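Long-range contacts in acetyltransferase-like, GNAT family (Bacteroides thetaiotaomicron, PDB 3EY5), which probably transfers an acetyl group to an amine, as GNAT-family N-acetyltransferases generally do: residues Q16-M21 with H39-T44; W68-F73 with H173-G178; K103-L108 with G157-E162. All coordinates share one frame; numbering follows the deposited sequence. Where two conformers were deposited one is given.

Overall arrangement
Contact 1 joins two helices, while contacts 2 and 3 bring the two ends of helix 161-176 to the mixed sheet of a GNAT fold. Contact 1 lies about 19 Å, centre to centre, from contact 2, where helix 161-176 ends against the hairpin of strands 60-69 and 74-81; the two meet where Tyr43 CE1 lies 3.4 Å from Trp68 CH2. Contact 3, at the entry to the same helix, is nested inside the loop closed by contact 2, their centres about 13 Å apart, and Phe73 CD1 touches Val107 CG2 at 3.6 Å. Contacts 1 and 3 lie on opposite sides of the chain's centre, their nearest atoms about 15 Å apart.

Contact 1: Q16-M21 with H39-T44; sequences QHYKFM and HLREYT
Tyr18 reaches out from helix 15-28 to helix 37-46 and sets its phenol among Leu40, Arg41 and Thr44, bridging the two helices that follow the first strand of the GNAT fold. The segment axes pass 12.5 Å apart with their directions at 131°, and the long tyrosine spans that gap. Its CG stands anti to the backbone N (chi1 -172°), which sends the ring across. At the tight end Tyr18 OH sits 3.3 Å from Leu40 CG and 3.1 Å from Arg41 CG. This is hydroxyl against aliphatic carbon; Arg41 N is also near, but at an angle too poor for a bond. Beside it Met21, present as selenomethionine and bent at chi2, meets Leu40 tip to tip, CE lying 3.9 Å from CD2. The sheet backs this buried part: Tyr18 and Met21 both touch Asn52, and Met21 also reaches Phe64 and Thr66. The solvent side is looser. The Arg41 chain is bent at chi3, and its NH1 lies 3.7 Å from Tyr18 CE2, its guanidinium plane turned 71° from the ring, and the two side chains cross obliquely. Exposed Lys19 comes near here too, with NZ 6.8 Å from Arg41 NH1, and the like charges would probably repel weakly. Thr44 finishes the buried side: OG1 lies in the plane of the Tyr18 ring at its CE1 edge, is hydrogen-bonded to Asn52 ND2, and donates to Leu40 O at 2.9 Å, from the face of that carbonyl opposite to the one used by Thr44 N.

Contact 2: W68-F73 with H173-G178; sequences WDFDEF and HTIVYG
Trp68 and Val176 bring the two backbones nearest, CA to CA 8.1 Å, where strand 60-69 gives way to a turn and helix 161-176 ends in a wider pi-type turn, Gly178 leaving helical geometry with positive phi. Val176 carries the contact with one methyl. Its CG2, beside the backbone N, sits over one face of the indole, 3.4 Å from the centroid of the five-membered ring of Trp68 and only 7° off the ring normal, a CH-pi contact. The same methyl lies in the plane of the Phe70 ring, 3.8 Å from CZ at its edge, so one methyl meets an indole face and a phenyl rim, the two lying at about a right angle to each other as seen from it. Ile175, on the exposed side, adds two contacts: CD1 meets Phe70 CE2 tip to tip at 3.5 Å, while CG2 reaches Trp68 CZ3 obliquely at 3.8 Å. The other methyl of Val176, CG1, lies over a face of the neighbouring Tyr177 ring, so both branches rest on aromatics. Around this apolar core the polar ends are satisfied: Trp68 NE1 is hydrogen-bonded to Glu77 OE1, which helps fix the rotation of the indole, and Val176 O is bound by Arg35 NH2. The turn has its own supports. Asp71 N donates to Asp69 OD1 at 3.2 Å, forming an Asx turn in which the oxygen is met from above the carboxylate plane, and Phe70 N bonds to Phe73 O at 2.9 Å. Phe70 CB also lies over a face of the Phe73 ring. The arrangement is that of a beta-hairpin, strands 60-69 and 74-81 of the GNAT sheet, whose connecting end is covered by the C-terminal helix.

Contact 3: K103-L108 with G157-E162; sequences KRPIVL and GNLDAE
The pyrrolidine of Pro105 is the ring on which the contact turns: Gly157 CA lies over one face, 4.4 Å from Pro105 CB, Leu159 meets the CB-CG rim, and Glu72 O approaches Pro105 CD from the other side of the ring plane. Leu159 comes in at about a right angle, its CG anti to the carbonyl carbon (chi1 -68°) and 3.7 Å from Pro105 CB; the CD1 branch comes to 3.3 Å from that same CB, tighter than usual for carbon pairs, and to 4.1 Å from Val107 CG2. Phe73 and Trp133 also touch the leucine. An inverse gamma turn centred on Asn158, with Leu159 N bonded to Gly157 O at 3.0 Å, brings Leu159 round toward the proline. Glycine suits position 157 twice over: a CB would clash with Pro105 CA and press on the preceding carbonyl O. An alanine at Leu159 would probably leave Pro105 CB and Val107 CG2 without their methyl partner and open a gap beside Phe73 and Trp133. The side-chain contact is apolar, consistent with van der Waals packing holding the turn before helix 161-176 against strand 106-110, while backbone pairing such as Ile106 with His156 supplies hydrogen bonds nearby.

Contact 1: Q16-M21 with H39-T44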
loop_
_atom_site.group_PDB
_atom_site.type_symbol
_atom_site.label_atom_id
_atom_site.label_comp_id
_atom_site.label_asym_id
_atom_site.label_seq_id
_atom_site.Cartn_x
_atom_site.Cartn_y
_atom_site.Cartn_z
ATOM N N GLN A 16 7.319 18.800 -7.657
ATOM C CA GLN A 16 6.914 18.074 -8.875
ATOM C C GLN A 16 6.541 16.619 -8.605
ATOM O O GLN A 16 5.508 16.122 -9.087
ATOM C CB GLN A 16 7.974 18.142 -9.979
ATOM C CG GLN A 16 7.873 16.994 -10.998
ATOM C CD GLN A 16 8.535 17.302 -12.324
ATOM O OE1 GLN A 16 7.863 17.399 -13.352
ATOM N NE2 GLN A 16 9.861 17.441 -12.313
ATOM N N HIS A 17 7.384 15.942 -7.833
ATOM C CA HIS A 17 7.130 14.556 -7.512
ATOM C C HIS A 17 5.927 14.393 -6.620
ATOM O O HIS A 17 5.140 13.468 -6.822
ATOM C CB HIS A 17 8.347 13.912 -6.894
ATOM C CG HIS A 17 9.549 13.938 -7.779
ATOM N ND1 HIS A 17 9.457 13.941 -9.157
ATOM C CD2 HIS A 17 10.873 13.952 -7.484
ATOM C CE1 HIS A 17 10.676 13.956 -9.669
ATOM N NE2 HIS A 17 11.551 13.964 -8.675
ATOM N N TYR A 18 5.763 15.266 -5.639
ATOM C CA TYR A 18 4.631 15.098 -4.730
ATOM C C TYR A 18 3.282 15.287 -5.422
ATOM O O TYR A 18 2.325 14.530 -5.159
ATOM C CB TYR A 18 4.726 15.968 -3.486
ATOM C CG TYR A 18 3.644 15.630 -2.467
ATOM C CD1 TYR A 18 3.876 14.688 -1.453
ATOM C CD2 TYR A 18 2.383 16.242 -2.527
ATOM C CE1 TYR A 18 2.884 14.381 -0.527
ATOM C CE2 TYR A 18 1.397 15.948 -1.611
ATOM C CZ TYR A 18 1.645 15.028 -0.615
ATOM O OH TYR A 18 0.639 14.738 0.286
ATOM N N LYS A 19 3.217 16.285 -6.300
ATOM C CA LYS A 19 2.027 16.558 -7.090
ATOM C C LYS A 19 1.733 15.390 -8.034
ATOM O O LYS A 19 0.577 15.028 -8.224
ATOM C CB LYS A 19 2.196 17.846 -7.891
ATOM C CG LYS A 19 0.880 18.548 -8.204
ATOM C CD LYS A 19 1.125 19.970 -8.691
ATOM C CE LYS A 19 -0.178 20.787 -8.763
ATOM N NZ LYS A 19 -0.497 21.514 -7.484
ATOM N N PHE A 20 2.781 14.811 -8.619
ATOM C CA PHE A 20 2.642 13.610 -9.424
ATOM C C PHE A 20 1.994 12.471 -8.617
ATOM O O PHE A 20 1.042 11.850 -9.074
ATOM C CB PHE A 20 4.008 13.147 -9.972
ATOM C CG PHE A 20 3.987 11.757 -10.584
ATOM C CD1 PHE A 20 3.539 11.562 -11.891
ATOM C CD2 PHE A 20 4.396 10.642 -9.845
ATOM C CE1 PHE A 20 3.521 10.284 -12.452
ATOM C CE2 PHE A 20 4.381 9.361 -10.406
ATOM C CZ PHE A 20 3.942 9.185 -11.711
HETATM N N MSE A 21 2.545 12.190 -7.440
HETATM C CA MSE A 21 2.011 11.159 -6.537
HETATM C C MSE A 21 0.525 11.443 -6.228
HETATM O O MSE A 21 -0.347 10.567 -6.379
HETATM C CB MSE A 21 2.856 11.107 -5.248
HETATM C CG MSE A 21 2.352 10.215 -4.111
HETATM SE SE MSE A 21 1.027 11.077 -2.960
HETATM C CE MSE A 21 0.531 9.505 -1.904
ATOM N N HIS A 39 -4.141 15.981 5.113
ATOM C CA HIS A 39 -3.604 15.046 6.118
ATOM C C HIS A 39 -2.471 14.196 5.559
ATOM O O HIS A 39 -1.492 13.864 6.250
ATOM C CB HIS A 39 -4.688 14.089 6.590
ATOM C CG HIS A 39 -5.733 14.719 7.448
ATOM N ND1 HIS A 39 -5.732 16.059 7.772
ATOM C CD2 HIS A 39 -6.831 14.190 8.038
ATOM C CE1 HIS A 39 -6.779 16.327 8.532
ATOM N NE2 HIS A 39 -7.463 15.209 8.706
ATOM N N LEU A 40 -2.653 13.775 4.314
ATOM C CA LEU A 40 -1.653 12.981 3.638
ATOM C C LEU A 40 -0.340 13.782 3.532
ATOM O O LEU A 40 0.751 13.244 3.709
ATOM C CB LEU A 40 -2.183 12.593 2.280
ATOM C CG LEU A 40 -1.116 12.143 1.312
ATOM C CD1 LEU A 40 -0.482 10.807 1.776
ATOM C CD2 LEU A 40 -1.727 12.061 -0.098
ATOM N N ARG A 41 -0.463 15.068 3.238
ATOM C CA ARG A 41 0.693 15.969 3.272
ATOM C C ARG A 41 1.372 15.964 4.642
ATOM O O ARG A 41 2.603 15.820 4.736
ATOM C CB ARG A 41 0.277 17.384 2.881
ATOM C CG ARG A 41 -0.124 17.502 1.413
ATOM C CD ARG A 41 -0.395 18.950 1.036
ATOM N NE ARG A 41 0.820 19.771 1.070
ATOM C CZ ARG A 41 1.562 20.065 0.001
ATOM N NH1 ARG A 41 1.212 19.613 -1.208
ATOM N NH2 ARG A 41 2.647 20.819 0.144
ATOM N N GLU A 42 0.564 16.083 5.693
ATOM C CA GLU A 42 1.049 16.088 7.060
ATOM C C GLU A 42 1.770 14.778 7.456
ATOM O O GLU A 42 2.835 14.827 8.071
ATOM C CB GLU A 42 -0.104 16.411 8.013
ATOM C CG GLU A 42 -0.674 17.850 7.796
ATOM C CD GLU A 42 -2.048 18.133 8.457
ATOM O OE1 GLU A 42 -2.588 17.304 9.225
ATOM O OE2 GLU A 42 -2.591 19.229 8.202
ATOM N N TYR A 43 1.202 13.625 7.085
ATOM C CA TYR A 43 1.812 12.320 7.368
ATOM C C TYR A 43 3.154 12.217 6.646
ATOM O O TYR A 43 4.158 11.785 7.216
ATOM C CB TYR A 43 0.875 11.169 6.925
ATOM C CG TYR A 43 -0.223 10.787 7.922
ATOM C CD1 TYR A 43 -0.244 9.526 8.528
ATOM C CD2 TYR A 43 -1.235 11.690 8.269
ATOM C CE1 TYR A 43 -1.254 9.186 9.466
ATOM C CE2 TYR A 43 -2.252 11.352 9.184
ATOM C CZ TYR A 43 -2.259 10.111 9.772
ATOM O OH TYR A 43 -3.250 9.794 10.677
ATOM N N THR A 44 3.158 12.611 5.381
ATOM C CA THR A 44 4.368 12.561 4.569
ATOM C C THR A 44 5.588 13.233 5.263
ATOM O O THR A 44 6.601 12.573 5.516
ATOM C CB THR A 44 4.104 13.131 3.154
ATOM O OG1 THR A 44 3.189 12.271 2.457
ATOM C CG2 THR A 44 5.398 13.249 2.361
#

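Contact 2: W68-F73 with H173-G178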
loop_
_atom_site.group_PDB
_atom_site.type_symbol
_atom_site.label_atom_id
_atom_site.label_comp_id
_atom_site.label_asym_id
_atom_site.label_seq_id
_atom_site.Cartn_x
_atom_site.Cartn_y
_atom_site.Cartn_z
ATOM N N TRP A 68 4.269 1.947 5.735
ATOM C CA TRP A 68 4.643 2.170 7.105
ATOM C C TRP A 68 5.683 1.144 7.528
ATOM O O TRP A 68 5.615 -0.049 7.187
ATOM C CB TRP A 68 3.444 2.020 8.013
ATOM C CG TRP A 68 2.366 2.983 7.743
ATOM C CD1 TRP A 68 1.503 2.965 6.670
ATOM C CD2 TRP A 68 1.999 4.111 8.544
ATOM N NE1 TRP A 68 0.640 4.006 6.748
ATOM C CE2 TRP A 68 0.912 4.735 7.891
ATOM C CE3 TRP A 68 2.501 4.672 9.742
ATOM C CZ2 TRP A 68 0.279 5.869 8.407
ATOM C CZ3 TRP A 68 1.879 5.822 10.259
ATOM C CH2 TRP A 68 0.781 6.405 9.591
ATOM N N ASP A 69 6.605 1.644 8.336
ATOM C CA ASP A 69 7.658 0.874 8.958
ATOM C C ASP A 69 7.200 0.535 10.395
ATOM O O ASP A 69 7.012 1.437 11.204
ATOM C CB ASP A 69 8.905 1.756 8.928
ATOM C CG ASP A 69 10.058 1.215 9.779
ATOM O OD1 ASP A 69 10.102 -0.014 10.098
ATOM O OD2 ASP A 69 10.950 2.047 10.120
ATOM N N PHE A 70 7.008 -0.752 10.696
ATOM C CA PHE A 70 6.606 -1.228 12.035
ATOM C C PHE A 70 7.637 -2.164 12.676
ATOM O O PHE A 70 7.278 -3.084 13.419
ATOM C CB PHE A 70 5.259 -1.971 12.007
ATOM C CG PHE A 70 4.072 -1.096 11.743
ATOM C CD1 PHE A 70 3.412 -1.151 10.525
ATOM C CD2 PHE A 70 3.593 -0.220 12.715
ATOM C CE1 PHE A 70 2.292 -0.352 10.284
ATOM C CE2 PHE A 70 2.485 0.589 12.467
ATOM C CZ PHE A 70 1.841 0.519 11.241
ATOM N N ASP A 71 8.918 -1.932 12.391
ATOM C CA ASP A 71 10.049 -2.630 13.048
ATOM C C ASP A 71 10.082 -4.124 12.760
ATOM O O ASP A 71 11.094 -4.632 12.324
ATOM C CB ASP A 71 10.116 -2.384 14.567
ATOM C CG ASP A 71 9.751 -0.964 14.951
ATOM O OD1 ASP A 71 10.510 -0.031 14.593
ATOM O OD2 ASP A 71 8.699 -0.796 15.619
ATOM N N GLU A 72 8.989 -4.831 13.017
ATOM C CA GLU A 72 8.912 -6.239 12.650
ATOM C C GLU A 72 8.603 -6.448 11.166
ATOM O O GLU A 72 9.058 -7.427 10.580
ATOM C CB GLU A 72 7.851 -6.970 13.484
ATOM C CG GLU A 72 8.089 -6.912 14.979
ATOM C CD GLU A 72 7.197 -5.906 15.683
ATOM O OE1 GLU A 72 6.410 -5.209 14.998
ATOM O OE2 GLU A 72 7.277 -5.828 16.931
ATOM N N PHE A 73 7.820 -5.536 10.580
ATOM C CA PHE A 73 7.255 -5.694 9.219
ATOM C C PHE A 73 6.954 -4.317 8.647
ATOM O O PHE A 73 6.931 -3.316 9.404
ATOM C CB PHE A 73 5.958 -6.523 9.219
ATOM C CG PHE A 73 4.833 -5.873 9.975
ATOM C CD1 PHE A 73 3.826 -5.186 9.308
ATOM C CD2 PHE A 73 4.760 -5.968 11.343
ATOM C CE1 PHE A 73 2.796 -4.579 10.005
ATOM C CE2 PHE A 73 3.726 -5.339 12.055
ATOM C CZ PHE A 73 2.745 -4.655 11.387
ATOM N N HIS A 173 -4.932 -1.084 12.742
ATOM C CA HIS A 173 -6.118 -0.330 13.122
ATOM C C HIS A 173 -5.786 0.906 13.955
ATOM O O HIS A 173 -6.395 1.954 13.807
ATOM C CB HIS A 173 -7.078 -1.225 13.878
ATOM C CG HIS A 173 -7.812 -2.169 12.989
ATOM N ND1 HIS A 173 -9.011 -2.742 13.340
ATOM C CD2 HIS A 173 -7.534 -2.604 11.733
ATOM C CE1 HIS A 173 -9.436 -3.516 12.352
ATOM N NE2 HIS A 173 -8.561 -3.444 11.360
ATOM N N THR A 174 -4.820 0.784 14.835
ATOM C CA THR A 174 -4.591 1.891 15.745
ATOM C C THR A 174 -3.690 2.934 15.090
ATOM O O THR A 174 -4.027 4.121 15.115
ATOM C CB THR A 174 -4.059 1.424 17.090
ATOM O OG1 THR A 174 -2.954 0.553 16.872
ATOM C CG2 THR A 174 -5.120 0.620 17.838
ATOM N N ILE A 175 -2.601 2.493 14.453
ATOM C CA ILE A 175 -1.588 3.410 13.929
ATOM C C ILE A 175 -1.910 3.971 12.564
ATOM O O ILE A 175 -1.702 5.157 12.310
ATOM C CB ILE A 175 -0.198 2.773 13.904
ATOM C CG1 ILE A 175 0.186 2.407 15.341
ATOM C CG2 ILE A 175 0.834 3.788 13.338
ATOM C CD1 ILE A 175 0.904 1.107 15.491
ATOM N N VAL A 176 -2.418 3.132 11.671
ATOM C CA VAL A 176 -2.652 3.628 10.332
ATOM C C VAL A 176 -4.027 4.300 10.216
ATOM O O VAL A 176 -4.192 5.327 9.553
ATOM C CB VAL A 176 -2.438 2.514 9.292
ATOM C CG1 VAL A 176 -2.894 2.967 7.922
ATOM C CG2 VAL A 176 -0.953 2.109 9.280
ATOM N N TYR A 177 -5.002 3.695 10.864
ATOM C CA TYR A 177 -6.403 4.065 10.681
ATOM C C TYR A 177 -6.976 4.870 11.839
ATOM O O TYR A 177 -8.090 5.398 11.729
ATOM C CB TYR A 177 -7.235 2.822 10.343
ATOM C CG TYR A 177 -6.774 2.251 9.014
ATOM C CD1 TYR A 177 -5.956 1.146 8.967
ATOM C CD2 TYR A 177 -7.150 2.837 7.810
ATOM C CE1 TYR A 177 -5.520 0.615 7.765
ATOM C CE2 TYR A 177 -6.698 2.343 6.592
ATOM C CZ TYR A 177 -5.878 1.220 6.585
ATOM O OH TYR A 177 -5.413 0.675 5.400
ATOM N N GLY A 178 -6.186 5.006 12.907
ATOM C CA GLY A 178 -6.538 5.849 14.048
ATOM C C GLY A 178 -7.757 5.381 14.813
ATOM O O GLY A 178 -8.461 6.198 15.417
#

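Contact 3: K103-L108 with G157-E162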
loop_
_atom_site.group_PDB
_atom_site.type_symbol
_atom_site.label_atom_id
_atom_site.label_comp_id
_atom_site.label_asym_id
_atom_site.label_seq_id
_atom_site.Cartn_x
_atom_site.Cartn_y
_atom_site.Cartn_z
ATOM N N LYS A 103 13.021 -5.658 2.922
ATOM C CA LYS A 103 13.448 -7.018 3.179
ATOM C C LYS A 103 12.699 -7.673 4.347
ATOM O O LYS A 103 12.412 -8.874 4.305
ATOM C CB LYS A 103 14.969 -7.055 3.381
ATOM C CG LYS A 103 15.745 -7.137 2.067
ATOM C CD LYS A 103 15.769 -8.589 1.632
ATOM C CE LYS A 103 15.610 -8.728 0.163
ATOM N NZ LYS A 103 15.021 -10.055 -0.073
ATOM N N ARG A 104 12.336 -6.891 5.363
ATOM C CA ARG A 104 11.439 -7.418 6.412
ATOM C C ARG A 104 10.082 -7.806 5.782
ATOM O O ARG A 104 9.791 -7.367 4.675
ATOM C CB ARG A 104 11.268 -6.423 7.557
ATOM C CG ARG A 104 12.556 -5.706 7.965
ATOM C CD ARG A 104 12.322 -4.860 9.204
ATOM N NE ARG A 104 13.486 -4.036 9.531
ATOM C CZ ARG A 104 14.555 -4.492 10.198
ATOM N NH1 ARG A 104 15.575 -3.688 10.453
ATOM N NH2 ARG A 104 14.619 -5.757 10.610
ATOM N N PRO A 105 9.266 -8.640 6.466
ATOM C CA PRO A 105 7.953 -9.031 5.882
ATOM C C PRO A 105 7.077 -7.828 5.452
ATOM O O PRO A 105 7.143 -6.729 6.036
ATOM C CB PRO A 105 7.281 -9.812 7.002
ATOM C CG PRO A 105 8.488 -10.334 7.895
ATOM C CD PRO A 105 9.466 -9.203 7.828
ATOM N N ILE A 106 6.326 -8.023 4.384
ATOM C CA ILE A 106 5.552 -6.925 3.778
ATOM C C ILE A 106 4.105 -7.339 3.883
ATOM O O ILE A 106 3.750 -8.449 3.477
ATOM C CB ILE A 106 5.872 -6.729 2.304
ATOM C CG1 ILE A 106 7.363 -6.452 2.090
ATOM C CG2 ILE A 106 4.997 -5.568 1.698
ATOM C CD1 ILE A 106 7.724 -6.411 0.634
ATOM N N VAL A 107 3.296 -6.453 4.441
ATOM C CA VAL A 107 1.872 -6.705 4.563
ATOM C C VAL A 107 1.141 -5.707 3.679
ATOM O O VAL A 107 1.466 -4.514 3.675
ATOM C CB VAL A 107 1.382 -6.586 6.029
ATOM C CG1 VAL A 107 -0.122 -6.910 6.131
ATOM C CG2 VAL A 107 2.242 -7.503 6.997
ATOM N N LEU A 108 0.159 -6.198 2.927
ATOM C CA LEU A 108 -0.822 -5.296 2.259
ATOM C C LEU A 108 -2.274 -5.834 2.388
ATOM O O LEU A 108 -2.475 -6.989 2.796
ATOM C CB LEU A 108 -0.439 -5.072 0.805
ATOM C CG LEU A 108 -0.302 -6.354 -0.043
ATOM C CD1 LEU A 108 -1.635 -6.966 -0.329
ATOM C CD2 LEU A 108 0.334 -6.021 -1.345
ATOM N N GLY A 157 6.900 -12.952 3.151
ATOM C CA GLY A 157 7.900 -13.117 4.207
ATOM C C GLY A 157 7.444 -14.035 5.342
ATOM O O GLY A 157 6.356 -14.595 5.294
ATOM N N ASN A 158 8.271 -14.171 6.371
ATOM C CA ASN A 158 8.047 -15.153 7.440
ATOM C C ASN A 158 7.176 -14.531 8.527
ATOM O O ASN A 158 7.676 -13.965 9.517
ATOM C CB ASN A 158 9.404 -15.720 7.956
ATOM C CG ASN A 158 9.297 -16.504 9.313
ATOM O OD1 ASN A 158 10.106 -16.289 10.234
ATOM N ND2 ASN A 158 8.326 -17.424 9.415
ATOM N N LEU A 159 5.868 -14.557 8.278
ATOM C CA LEU A 159 4.863 -14.264 9.311
ATOM C C LEU A 159 3.808 -15.368 9.187
ATOM O O LEU A 159 3.440 -15.747 8.092
ATOM C CB LEU A 159 4.248 -12.870 9.133
ATOM C CG LEU A 159 5.121 -11.621 9.366
ATOM C CD1 LEU A 159 4.495 -10.377 8.764
ATOM C CD2 LEU A 159 5.424 -11.349 10.833
ATOM N N ASP A 160 3.373 -15.935 10.299
ATOM C CA ASP A 160 2.332 -16.946 10.219
ATOM C C ASP A 160 1.001 -16.371 10.741
ATOM O O ASP A 160 0.915 -15.733 11.816
ATOM C CB ASP A 160 2.764 -18.283 10.871
ATOM C CG ASP A 160 3.824 -19.060 10.025
ATOM O OD1 ASP A 160 4.274 -18.540 8.977
ATOM O OD2 ASP A 160 4.214 -20.193 10.404
ATOM N N ALA A 161 -0.028 -16.562 9.921
ATOM C CA ALA A 161 -1.334 -15.962 10.152
ATOM C C ALA A 161 -1.828 -16.331 11.540
ATOM O O ALA A 161 -2.346 -15.487 12.287
ATOM C CB ALA A 161 -2.322 -16.447 9.090
ATOM N N GLU A 162 -1.625 -17.598 11.886
ATOM C CA GLU A 162 -2.119 -18.149 13.123
ATOM C C GLU A 162 -1.538 -17.358 14.293
ATOM O O GLU A 162 -2.258 -16.889 15.148
ATOM C CB GLU A 162 -1.764 -19.634 13.204
ATOM C CG GLU A 162 -2.515 -20.550 12.221
ATOM C CD GLU A 162 -2.016 -20.492 10.761
ATOM O OE1 GLU A 162 -1.423 -19.470 10.339
ATOM O OE2 GLU A 162 -2.249 -21.485 10.026
#